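Local coordinates for protein snaclec convulxin subunit alpha (Crotalus durissus, PDB 1UMR) that activates platelets as a snake venom lectin by binding the collagen receptor glycoprotein VI, at residues C104-K109 against K115-S120; R17-E22 against E29-K34; D7-D12 against V53-T58; M23-A28 against A39-I44. All blocks are in the same frame, centred on the assembly; numbering follows the deposited sequence.

The four contacts illustrate how a small C-type lectin fold is built from many modest contacts, each suited to its place. Interaction 4 is fully buried, a leucine methyl on an indole; the other three each have a buried part and a more open one. Interactions 2 and 4 hold the same helix, 25-35, and bring it against different strands of the four-stranded sheet, while interaction 3 fixes helix 47-60 to strand 9-11 of that sheet. These three have no hydrogen bond between their segments and rely on aromatic and apolar surfaces. Interaction 1, in the second sheet, differs: a backbone ladder carries it, and side chains add to it on both faces.

Interaction 1: C104-K109 against K115-S120; sequences CSLLKK and KWFVAS
K108 lays the aliphatic part of its side chain across the ring of F117, the two side chains crossing at about a right angle. The K108 methylene CD sits 3.3 Å from the centroid of the F117 ring and 8° off the ring normal, a CH-pi contact over the middle of the face; CE follows toward the rim, 3.5 Å from CD1 of F117. With CG anti to its own carbonyl carbon (chi1 -75°), F117 keeps its ring on the sheet face that also carries L106 and A119. There the L106 methyl CD1 meets A119 CB at 3.3 Å. L107 and W116 instead lie side by side and point the same way, with the L107 methyl CD1 near the plane of the indole at its edge, 3.6 Å from W116 CD1. Beneath these side chains runs a beta hairpin, the outer part of the three-stranded sheet of this C-type lectin fold, with strand 67-74 along the other side of 104-108. C104 with A119 and L106 with F117 are antiparallel hydrogen-bonded pairs, flanking the non-hydrogen-bonded pair of S105 and V118. The bond from F117 N to L106 O is fairly straight, 164° at the hydrogen, whereas A119 N reaches C104 O from above the carbonyl plane. One water continues the connection beyond the ladder, accepting from K108 N at 2.6 Å and donating to K115 O at 2.8 Å. The S105 hydroxyl bonds to L72 O in strand 67-74, C104 is tied to C121 by a disulfide, and the W116 indole meets aromatic side chains of a neighbouring subunit edge-to-face.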
# COMPACT_ATOMS: atom_id res chain seq x y z
N CYS A 104 29.18 -30.14 21.50
CA CYS A 104 28.76 -29.86 22.87
C CYS A 104 28.95 -28.39 23.29
O CYS A 104 29.23 -27.48 22.45
CB CYS A 104 29.47 -30.86 23.80
SG CYS A 104 28.61 -32.35 23.48
N SER A 105 28.76 -28.11 24.59
CA SER A 105 28.92 -26.72 25.05
C SER A 105 29.32 -26.60 26.50
O SER A 105 29.25 -27.55 27.28
CB SER A 105 27.69 -25.90 24.81
OG SER A 105 26.71 -26.56 25.55
N LEU A 106 29.83 -25.41 26.84
CA LEU A 106 30.52 -25.25 28.08
C LEU A 106 30.54 -23.80 28.60
O LEU A 106 30.16 -22.86 27.86
CB LEU A 106 31.91 -25.87 27.93
CG LEU A 106 33.27 -25.23 27.61
CD1 LEU A 106 34.10 -26.26 26.93
CD2 LEU A 106 33.24 -24.01 26.83
N LEU A 107 30.83 -23.63 29.90
CA LEU A 107 31.12 -22.28 30.43
C LEU A 107 32.63 -22.22 30.79
O LEU A 107 33.22 -23.24 31.19
CB LEU A 107 30.33 -22.11 31.72
CG LEU A 107 28.87 -21.54 31.85
CD1 LEU A 107 28.14 -21.17 30.60
CD2 LEU A 107 28.00 -22.36 32.85
N LYS A 108 33.23 -21.05 30.71
CA LYS A 108 34.65 -20.80 31.00
C LYS A 108 34.86 -19.95 32.24
O LYS A 108 34.28 -18.88 32.32
CB LYS A 108 35.20 -19.92 29.84
CG LYS A 108 35.88 -20.68 28.81
CD LYS A 108 35.92 -19.95 27.53
CE LYS A 108 36.45 -20.92 26.47
NZ LYS A 108 37.41 -20.26 25.50
N LYS A 109 35.77 -20.32 33.12
CA LYS A 109 36.18 -19.39 34.21
C LYS A 109 36.63 -18.04 33.64
O LYS A 109 36.36 -16.99 34.21
CB LYS A 109 37.34 -19.92 35.05
CG LYS A 109 37.55 -19.07 36.40
CD LYS A 109 38.62 -19.69 37.46
CE LYS A 109 40.08 -19.92 36.92
NZ LYS A 109 41.23 -19.52 37.85
N LYS A 115 29.47 -16.60 29.02
CA LYS A 115 28.74 -16.84 27.74
C LYS A 115 28.85 -18.29 27.45
O LYS A 115 29.44 -18.97 28.26
CB LYS A 115 29.20 -15.94 26.63
CG LYS A 115 29.62 -14.57 27.13
CD LYS A 115 28.52 -13.50 26.89
CE LYS A 115 28.71 -12.69 25.58
NZ LYS A 115 27.49 -12.88 24.62
N TRP A 116 28.25 -18.78 26.36
CA TRP A 116 28.31 -20.17 26.08
C TRP A 116 29.27 -20.41 24.94
O TRP A 116 29.22 -19.69 23.89
CB TRP A 116 26.92 -20.72 25.68
CG TRP A 116 25.80 -20.46 26.64
CD1 TRP A 116 25.91 -20.20 27.94
CD2 TRP A 116 24.39 -20.44 26.33
NE1 TRP A 116 24.66 -20.00 28.47
CE2 TRP A 116 23.72 -20.17 27.49
CE3 TRP A 116 23.66 -20.60 25.18
CZ2 TRP A 116 22.33 -20.06 27.54
CZ3 TRP A 116 22.27 -20.50 25.23
CH2 TRP A 116 21.62 -20.21 26.39
N PHE A 117 30.08 -21.45 25.13
CA PHE A 117 31.12 -21.76 24.16
C PHE A 117 30.91 -23.15 23.54
O PHE A 117 30.61 -24.12 24.25
CB PHE A 117 32.46 -21.77 24.90
CG PHE A 117 32.96 -20.38 25.23
CD1 PHE A 117 33.89 -19.77 24.40
CD2 PHE A 117 32.45 -19.67 26.37
CE1 PHE A 117 34.38 -18.50 24.70
CE2 PHE A 117 32.94 -18.37 26.67
CZ PHE A 117 33.90 -17.77 25.81
N VAL A 118 31.05 -23.28 22.23
CA VAL A 118 31.05 -24.59 21.59
C VAL A 118 32.31 -25.41 22.03
O VAL A 118 33.38 -24.87 22.34
CB VAL A 118 31.13 -24.41 20.12
CG1 VAL A 118 31.14 -25.77 19.48
CG2 VAL A 118 29.91 -23.63 19.61
N ALA A 119 32.14 -26.73 22.11
CA ALA A 119 33.20 -27.60 22.55
C ALA A 119 33.02 -29.01 21.96
O ALA A 119 31.93 -29.46 21.69
CB ALA A 119 33.21 -27.71 24.16
N SER A 120 34.13 -29.70 21.91
CA SER A 120 34.25 -31.10 21.65
C SER A 120 33.41 -31.83 22.70
O SER A 120 33.50 -31.50 23.88
CB SER A 120 35.78 -31.41 21.83
OG SER A 120 36.12 -32.78 21.74
O HOH W 1 31.61 -19.17 29.97

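Interaction 2: R17-E22 against E29-K34; sequences RIFNEE and EWFCTK
F31 drives the CE1 corner of its ring onto the face of F19, overlapping it in a T-shaped (edge-to-face) pair. The centroids of the F19 and F31 rings are 5.0 Å apart and their planes meet at 72°. F31 CE1 stands 3.6 Å above the F19 plane, over the centre of the ring, so all six F19 ring carbons share the contact; the nearest, CD1 of F19, lies 3.7 Å from it. Such a geometry sets the weakly positive C-H rim of one ring against the electron-rich face of the other. F31 reaches across because its CG is anti to the backbone N (chi1 180°), which swings the ring off the helix toward the strand. In the C-type lectin fold this contact joins helix 25-35 to strand 14-20 of the four-stranded sheet, with the C32-C129 disulfide fastening the same helix to neighbouring strand 125-131. The opposite face of F19 is occupied too: R17 CG lies 4.0 Å above that face, offset toward the rim, and F19 CE1 in turn overlies the R17 guanidinium, 3.3 Å above its plane. F19 is thus covered from both sides, by a ring from the helix and by an arginine of its own strand. Beyond F19 the chain bends sharply, N20 forming the centre of an inverse gamma turn whose bond from E21 N to F19 O is weak. The N20 amide is held at both atoms, by E62 N and N60 O. On the exposed side, E21 OE2 approaches F31 CZ only loosely, at 4.4 Å.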
# COMPACT_ATOMS: atom_id res chain seq x y z
N ARG A 17 23.81 -28.18 41.09
CA ARG A 17 25.06 -28.50 41.79
C ARG A 17 26.15 -28.74 40.75
O ARG A 17 25.91 -29.46 39.81
CB ARG A 17 24.90 -29.74 42.64
CG ARG A 17 26.27 -30.03 43.33
CD ARG A 17 26.21 -31.36 44.09
NE ARG A 17 27.26 -31.77 45.04
CZ ARG A 17 27.18 -32.98 45.70
NH1 ARG A 17 26.09 -33.78 45.53
NH2 ARG A 17 28.15 -33.38 46.51
N ILE A 18 27.30 -28.08 40.88
CA ILE A 18 28.48 -28.44 40.11
C ILE A 18 29.18 -29.68 40.66
O ILE A 18 29.45 -29.78 41.84
CB ILE A 18 29.40 -27.26 39.95
CG1 ILE A 18 30.74 -27.65 39.28
CG2 ILE A 18 29.58 -26.42 41.27
CD1 ILE A 18 31.40 -26.39 38.94
N PHE A 19 29.42 -30.66 39.82
CA PHE A 19 30.28 -31.77 40.28
C PHE A 19 31.75 -31.54 39.85
O PHE A 19 32.05 -31.50 38.66
CB PHE A 19 29.72 -33.12 39.81
CG PHE A 19 28.46 -33.47 40.50
CD1 PHE A 19 28.50 -34.23 41.71
CD2 PHE A 19 27.24 -32.87 40.11
CE1 PHE A 19 27.35 -34.48 42.41
CE2 PHE A 19 26.05 -33.19 40.81
CZ PHE A 19 26.10 -33.96 41.99
N ASN A 20 32.66 -31.38 40.80
CA ASN A 20 34.03 -31.33 40.42
C ASN A 20 34.66 -32.67 40.11
O ASN A 20 35.47 -33.13 40.87
CB ASN A 20 34.76 -30.69 41.54
CG ASN A 20 34.51 -29.20 41.60
OD1 ASN A 20 35.02 -28.32 40.75
ND2 ASN A 20 33.77 -28.83 42.67
N GLU A 21 34.32 -33.26 38.99
CA GLU A 21 34.74 -34.59 38.54
C GLU A 21 34.82 -34.42 37.03
O GLU A 21 33.97 -33.72 36.44
CB GLU A 21 33.64 -35.62 38.72
CG GLU A 21 33.95 -36.84 39.54
CD GLU A 21 33.05 -36.82 40.76
OE1 GLU A 21 33.55 -36.26 41.77
OE2 GLU A 21 31.85 -37.29 40.68
N GLU A 22 35.79 -35.07 36.39
CA GLU A 22 36.05 -34.78 35.00
C GLU A 22 35.37 -35.83 34.10
O GLU A 22 35.65 -37.01 34.24
CB GLU A 22 37.53 -34.86 34.79
CG GLU A 22 38.20 -33.55 35.08
CD GLU A 22 39.73 -33.68 35.16
OE1 GLU A 22 40.37 -32.62 34.96
OE2 GLU A 22 40.27 -34.79 35.43
N GLU A 29 25.99 -36.00 31.36
CA GLU A 29 24.54 -35.96 31.28
C GLU A 29 23.94 -37.28 31.88
O GLU A 29 22.90 -37.26 32.58
CB GLU A 29 24.12 -35.76 29.88
CG GLU A 29 22.75 -36.33 29.63
CD GLU A 29 21.70 -35.28 30.10
OE1 GLU A 29 20.49 -35.51 30.13
OE2 GLU A 29 22.11 -34.19 30.41
N TRP A 30 24.61 -38.42 31.68
CA TRP A 30 24.01 -39.63 32.27
C TRP A 30 24.18 -39.61 33.81
O TRP A 30 23.23 -39.87 34.60
CB TRP A 30 24.74 -40.82 31.75
CG TRP A 30 24.24 -42.24 32.10
CD1 TRP A 30 22.95 -42.67 32.54
CD2 TRP A 30 25.06 -43.41 32.09
NE1 TRP A 30 22.99 -44.04 32.74
CE2 TRP A 30 24.25 -44.51 32.43
CE3 TRP A 30 26.39 -43.65 31.67
CZ2 TRP A 30 24.74 -45.84 32.41
CZ3 TRP A 30 26.89 -44.96 31.72
CH2 TRP A 30 26.06 -46.03 32.06
N PHE A 31 25.38 -39.30 34.24
CA PHE A 31 25.53 -39.10 35.67
C PHE A 31 24.39 -38.14 36.24
O PHE A 31 23.75 -38.47 37.27
CB PHE A 31 26.93 -38.57 35.96
CG PHE A 31 27.19 -38.32 37.44
CD1 PHE A 31 26.87 -37.07 38.00
CD2 PHE A 31 27.69 -39.35 38.28
CE1 PHE A 31 27.06 -36.82 39.42
CE2 PHE A 31 27.81 -39.15 39.69
CZ PHE A 31 27.52 -37.85 40.25
N CYS A 32 24.14 -36.98 35.61
CA CYS A 32 23.10 -36.06 36.17
C CYS A 32 21.80 -36.84 36.35
O CYS A 32 21.15 -36.78 37.36
CB CYS A 32 22.86 -34.82 35.31
SG CYS A 32 24.25 -33.74 35.46
N THR A 33 21.49 -37.67 35.38
CA THR A 33 20.20 -38.28 35.26
C THR A 33 19.98 -39.23 36.46
O THR A 33 18.81 -39.50 36.91
CB THR A 33 20.35 -38.97 33.85
OG1 THR A 33 19.48 -38.40 32.80
CG2 THR A 33 20.28 -40.44 33.87
N LYS A 34 21.10 -39.75 37.00
CA LYS A 34 21.05 -40.75 38.03
C LYS A 34 20.84 -40.04 39.40
O LYS A 34 20.48 -40.70 40.32
CB LYS A 34 22.35 -41.58 38.11
CG LYS A 34 22.70 -42.43 36.80
CD LYS A 34 24.11 -43.05 36.99
CE LYS A 34 24.46 -44.11 35.93
NZ LYS A 34 25.93 -44.37 35.99

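Interaction 3: D7-D12 against V53-T58; sequences DWYYYD and VAWMVT
Y9 and M56 form the heart of this contact, the tyrosine ring resting on the methionine chain where strand 9-11 passes helix 47-60. M56 CG lies over one face of the ring, 3.9 Å from the Y9 centroid and 17° off the normal, a CH-pi contact displaced toward the rim. The sulfur is set further aside: M56 SD is 3.5 Å from Y9 CD1 and views the ring obliquely, a Met-aromatic contact. W55 completes the first shell. Its indole stands at 81° to the tyrosine plane, and W55 CZ3 comes within 3.9 Å of Y9 CE2, which lies near the indole plane at its edge. The M56 side chain leaves the helix extended, CG anti to the backbone N (chi1 -170°), which sets CG and SD beside the ring; the bend at the last torsion then turns only the terminal methyl, toward strand 14-20. A second shell surrounds these groups: M56 also packs on Y16 and V128, and Y9 on F52 of the same helix. The tyrosine hydroxyl is bonded to N60 OD1, and the amide nitrogen of that same N60 bonds to M56 O, one helical turn back. N60 therefore joins the tyrosine hydroxyl to the helix backbone. In the C-type lectin fold the contact places strand 9-11, outermost in the four-stranded sheet within this chain, against the second helix. Between the two segments there is no hydrogen bond: dispersion, C-H and sulfur contacts hold the ring body, while its polar end depends on an asparagine further along the helix.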
# COMPACT_ATOMS: atom_id res chain seq x y z
N ASP A 7 24.27 -30.06 49.55
CA ASP A 7 25.26 -29.61 48.57
C ASP A 7 24.57 -29.20 47.24
O ASP A 7 25.25 -28.99 46.21
CB ASP A 7 26.34 -30.67 48.31
CG ASP A 7 27.22 -30.96 49.56
OD1 ASP A 7 27.46 -32.18 49.88
OD2 ASP A 7 27.67 -30.03 50.28
N TRP A 8 23.24 -29.13 47.23
CA TRP A 8 22.59 -28.64 46.03
C TRP A 8 22.14 -27.25 46.33
O TRP A 8 21.79 -26.93 47.41
CB TRP A 8 21.40 -29.52 45.64
CG TRP A 8 21.80 -30.86 45.07
CD1 TRP A 8 22.42 -31.88 45.73
CD2 TRP A 8 21.74 -31.25 43.70
NE1 TRP A 8 22.70 -32.91 44.87
CE2 TRP A 8 22.32 -32.54 43.61
CE3 TRP A 8 21.28 -30.61 42.52
CZ2 TRP A 8 22.36 -33.26 42.41
CZ3 TRP A 8 21.39 -31.30 41.29
CH2 TRP A 8 21.90 -32.63 41.26
N TYR A 9 22.11 -26.38 45.37
CA TYR A 9 21.48 -25.14 45.65
C TYR A 9 20.08 -25.08 45.04
O TYR A 9 19.85 -25.61 43.91
CB TYR A 9 22.32 -24.04 45.07
CG TYR A 9 23.64 -23.86 45.74
CD1 TYR A 9 24.64 -24.87 45.64
CD2 TYR A 9 23.90 -22.69 46.50
CE1 TYR A 9 25.89 -24.70 46.26
CE2 TYR A 9 25.17 -22.52 47.20
CZ TYR A 9 26.15 -23.52 47.04
OH TYR A 9 27.36 -23.41 47.63
N TYR A 10 19.20 -24.43 45.80
CA TYR A 10 17.85 -24.03 45.42
C TYR A 10 17.81 -22.66 44.79
O TYR A 10 18.19 -21.69 45.42
CB TYR A 10 16.85 -24.01 46.63
CG TYR A 10 15.41 -24.11 46.11
CD1 TYR A 10 15.04 -25.10 45.16
CD2 TYR A 10 14.49 -23.14 46.41
CE1 TYR A 10 13.81 -25.16 44.63
CE2 TYR A 10 13.20 -23.22 45.87
CZ TYR A 10 12.88 -24.19 44.97
OH TYR A 10 11.56 -24.18 44.49
N TYR A 11 17.35 -22.59 43.54
CA TYR A 11 17.15 -21.30 42.81
C TYR A 11 15.91 -21.37 41.89
O TYR A 11 15.72 -22.32 41.16
CB TYR A 11 18.35 -20.86 42.02
CG TYR A 11 18.03 -19.61 41.20
CD1 TYR A 11 17.86 -18.39 41.82
CD2 TYR A 11 17.69 -19.72 39.83
CE1 TYR A 11 17.49 -17.20 41.08
CE2 TYR A 11 17.25 -18.58 39.08
CZ TYR A 11 17.19 -17.33 39.72
OH TYR A 11 16.83 -16.25 38.99
N ASP A 12 15.16 -20.28 41.86
CA ASP A 12 13.86 -20.21 41.33
C ASP A 12 13.13 -21.51 41.63
O ASP A 12 12.69 -21.67 42.79
CB ASP A 12 13.93 -19.85 39.86
CG ASP A 12 12.58 -19.45 39.27
OD1 ASP A 12 12.71 -18.96 38.17
OD2 ASP A 12 11.36 -19.55 39.75
N VAL A 53 23.52 -19.33 38.04
CA VAL A 53 24.42 -20.41 37.78
C VAL A 53 25.90 -19.92 37.78
O VAL A 53 26.79 -20.66 38.22
CB VAL A 53 24.15 -21.15 36.46
CG1 VAL A 53 25.16 -22.28 36.33
CG2 VAL A 53 22.80 -21.79 36.44
N ALA A 54 26.16 -18.71 37.29
CA ALA A 54 27.58 -18.35 37.22
C ALA A 54 28.17 -18.15 38.67
O ALA A 54 29.22 -18.69 39.05
CB ALA A 54 27.82 -17.10 36.27
N TRP A 55 27.40 -17.45 39.48
CA TRP A 55 27.72 -17.32 40.89
C TRP A 55 27.92 -18.67 41.48
O TRP A 55 28.98 -18.95 42.03
CB TRP A 55 26.62 -16.52 41.57
CG TRP A 55 26.79 -16.37 43.01
CD1 TRP A 55 27.34 -15.26 43.71
CD2 TRP A 55 26.35 -17.30 44.00
NE1 TRP A 55 27.27 -15.51 45.06
CE2 TRP A 55 26.69 -16.74 45.28
CE3 TRP A 55 25.72 -18.56 43.95
CZ2 TRP A 55 26.42 -17.42 46.49
CZ3 TRP A 55 25.44 -19.23 45.15
CH2 TRP A 55 25.82 -18.66 46.40
N MET A 56 26.95 -19.58 41.32
CA MET A 56 27.11 -20.85 42.02
C MET A 56 28.42 -21.51 41.57
O MET A 56 29.15 -22.11 42.37
CB MET A 56 25.93 -21.79 41.82
CG MET A 56 26.00 -22.93 42.70
SD MET A 56 24.94 -24.33 42.21
CE MET A 56 25.72 -24.91 40.67
N VAL A 57 28.74 -21.43 40.28
CA VAL A 57 29.90 -22.18 39.84
C VAL A 57 31.18 -21.47 40.36
O VAL A 57 32.14 -22.13 40.84
CB VAL A 57 29.95 -22.22 38.33
CG1 VAL A 57 31.44 -22.74 37.79
CG2 VAL A 57 28.69 -23.03 37.74
N THR A 58 31.19 -20.13 40.26
CA THR A 58 32.27 -19.36 40.87
C THR A 58 32.59 -19.79 42.31
O THR A 58 33.76 -19.92 42.69
CB THR A 58 31.96 -17.90 40.73
OG1 THR A 58 32.29 -17.53 39.39
CG2 THR A 58 32.97 -17.02 41.49

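Interaction 4: M23-A28 against A39-I44; sequences MNWEDA and AHLVSI
L41 points one methyl at the indole of W25 and the other at A28, linking strand 40-41 to the first helix of the C-type lectin fold, helix 25-35. The tight part is the indole. L41 CD1 lies 3.6 Å from the centroid of the five-membered ring of W25 and 16° off its normal, a CH-pi contact over the face. W25 reaches this position with CG anti to its backbone N (chi1 -169°), which carries the indole out from the helix start. C104 SG, of the disulfide with C121, packs against the opposite face, 3.4 Å from W25 CG, so the indole lies between a methyl and a sulfur. Its polar edge is settled as well, NE1 donating to I70 O of strand 67-74, which fixes the rotation of the ring. Contact with A28 is looser, a single methyl-to-methyl approach of 3.9 Å between A28 CB and L41 CD2. L41 itself is anchored through its backbone, since its N is bonded to OE2 of E29, one turn further along the helix than W25. Outside this apolar centre the surroundings turn polar. N24 occupies the N-cap position of the helix; E26 is exposed, pointing away from the strand and making a long, weak ion pair with R73; the H40 side chain lies partly exposed on the strand. A neighbouring subunit adds polar side chains that pack on W25 and L41. Over the indole, the leucine methyl CD1 sits evenly above one bond, 3.5 Å from both NE1 and CE2 of W25.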
# COMPACT_ATOMS: atom_id res chain seq x y z
N MET A 23 34.51 -35.41 33.17
CA MET A 23 33.68 -36.37 32.49
C MET A 23 33.37 -35.81 31.16
O MET A 23 33.46 -34.63 30.97
CB MET A 23 32.39 -36.59 33.25
CG MET A 23 32.49 -37.72 34.33
SD MET A 23 30.88 -38.05 35.00
CE MET A 23 31.19 -38.82 36.60
N ASN A 24 33.09 -36.66 30.18
CA ASN A 24 32.70 -36.07 28.93
C ASN A 24 31.23 -35.85 29.01
O ASN A 24 30.48 -36.32 29.94
CB ASN A 24 33.09 -36.97 27.71
CG ASN A 24 32.45 -38.33 27.77
OD1 ASN A 24 32.95 -39.31 27.19
ND2 ASN A 24 31.30 -38.40 28.42
N TRP A 25 30.80 -35.18 27.98
CA TRP A 25 29.46 -34.65 27.96
C TRP A 25 28.41 -35.76 28.15
O TRP A 25 27.50 -35.67 28.97
CB TRP A 25 29.25 -33.80 26.71
CG TRP A 25 28.01 -33.01 26.72
CD1 TRP A 25 27.85 -31.64 26.90
CD2 TRP A 25 26.71 -33.54 26.47
NE1 TRP A 25 26.51 -31.29 26.72
CE2 TRP A 25 25.80 -32.44 26.46
CE3 TRP A 25 26.23 -34.83 26.15
CZ2 TRP A 25 24.43 -32.62 26.20
CZ3 TRP A 25 24.86 -35.01 25.91
CH2 TRP A 25 23.97 -33.91 25.90
N GLU A 26 28.53 -36.83 27.44
CA GLU A 26 27.44 -37.72 27.66
C GLU A 26 27.59 -38.49 28.99
O GLU A 26 26.59 -38.99 29.55
CB GLU A 26 27.15 -38.57 26.42
CG GLU A 26 27.78 -39.92 26.47
CD GLU A 26 28.32 -40.48 25.14
OE1 GLU A 26 29.27 -41.29 25.27
OE2 GLU A 26 27.82 -40.13 24.01
N ASP A 27 28.79 -38.61 29.52
CA ASP A 27 28.88 -39.36 30.78
C ASP A 27 28.31 -38.48 31.86
O ASP A 27 27.68 -38.96 32.78
CB ASP A 27 30.33 -39.72 31.12
CG ASP A 27 30.84 -40.93 30.30
OD1 ASP A 27 30.02 -41.69 29.75
OD2 ASP A 27 32.06 -41.17 30.16
N ALA A 28 28.55 -37.18 31.71
CA ALA A 28 28.04 -36.14 32.62
C ALA A 28 26.56 -36.10 32.57
O ALA A 28 25.93 -36.11 33.60
CB ALA A 28 28.59 -34.73 32.34
N ALA A 39 16.46 -35.21 36.30
CA ALA A 39 17.70 -34.39 36.22
C ALA A 39 18.45 -34.55 34.89
O ALA A 39 18.35 -35.57 34.26
CB ALA A 39 18.60 -34.69 37.32
N HIS A 40 19.24 -33.54 34.55
CA HIS A 40 19.98 -33.40 33.29
C HIS A 40 21.20 -32.46 33.54
O HIS A 40 21.20 -31.78 34.59
CB HIS A 40 19.08 -32.69 32.33
CG HIS A 40 18.07 -33.59 31.77
ND1 HIS A 40 16.71 -33.49 32.08
CD2 HIS A 40 18.22 -34.69 31.02
CE1 HIS A 40 16.07 -34.48 31.47
NE2 HIS A 40 16.96 -35.22 30.83
N LEU A 41 22.21 -32.41 32.62
CA LEU A 41 23.14 -31.28 32.65
C LEU A 41 22.32 -29.96 32.76
O LEU A 41 21.20 -29.93 32.28
CB LEU A 41 23.96 -31.24 31.38
CG LEU A 41 25.04 -32.31 31.43
CD1 LEU A 41 25.61 -32.38 29.95
CD2 LEU A 41 26.08 -31.78 32.51
N VAL A 42 22.82 -28.90 33.40
CA VAL A 42 22.03 -27.68 33.39
C VAL A 42 21.59 -27.19 31.98
O VAL A 42 22.34 -27.19 31.02
CB VAL A 42 22.81 -26.38 33.81
CG1 VAL A 42 22.31 -25.68 34.98
CG2 VAL A 42 24.21 -26.42 33.63
N SER A 43 20.42 -26.59 31.98
CA SER A 43 19.89 -25.72 30.99
C SER A 43 19.70 -24.26 31.54
O SER A 43 19.37 -24.04 32.69
CB SER A 43 18.51 -26.26 30.53
OG SER A 43 17.56 -26.32 31.58
N ILE A 44 19.86 -23.26 30.73
CA ILE A 44 19.97 -21.97 31.31
C ILE A 44 19.04 -21.17 30.42
O ILE A 44 19.31 -21.09 29.22
CB ILE A 44 21.39 -21.47 31.13
CG1 ILE A 44 22.33 -22.35 31.90
CG2 ILE A 44 21.47 -20.00 31.38
CD1 ILE A 44 23.73 -21.88 31.95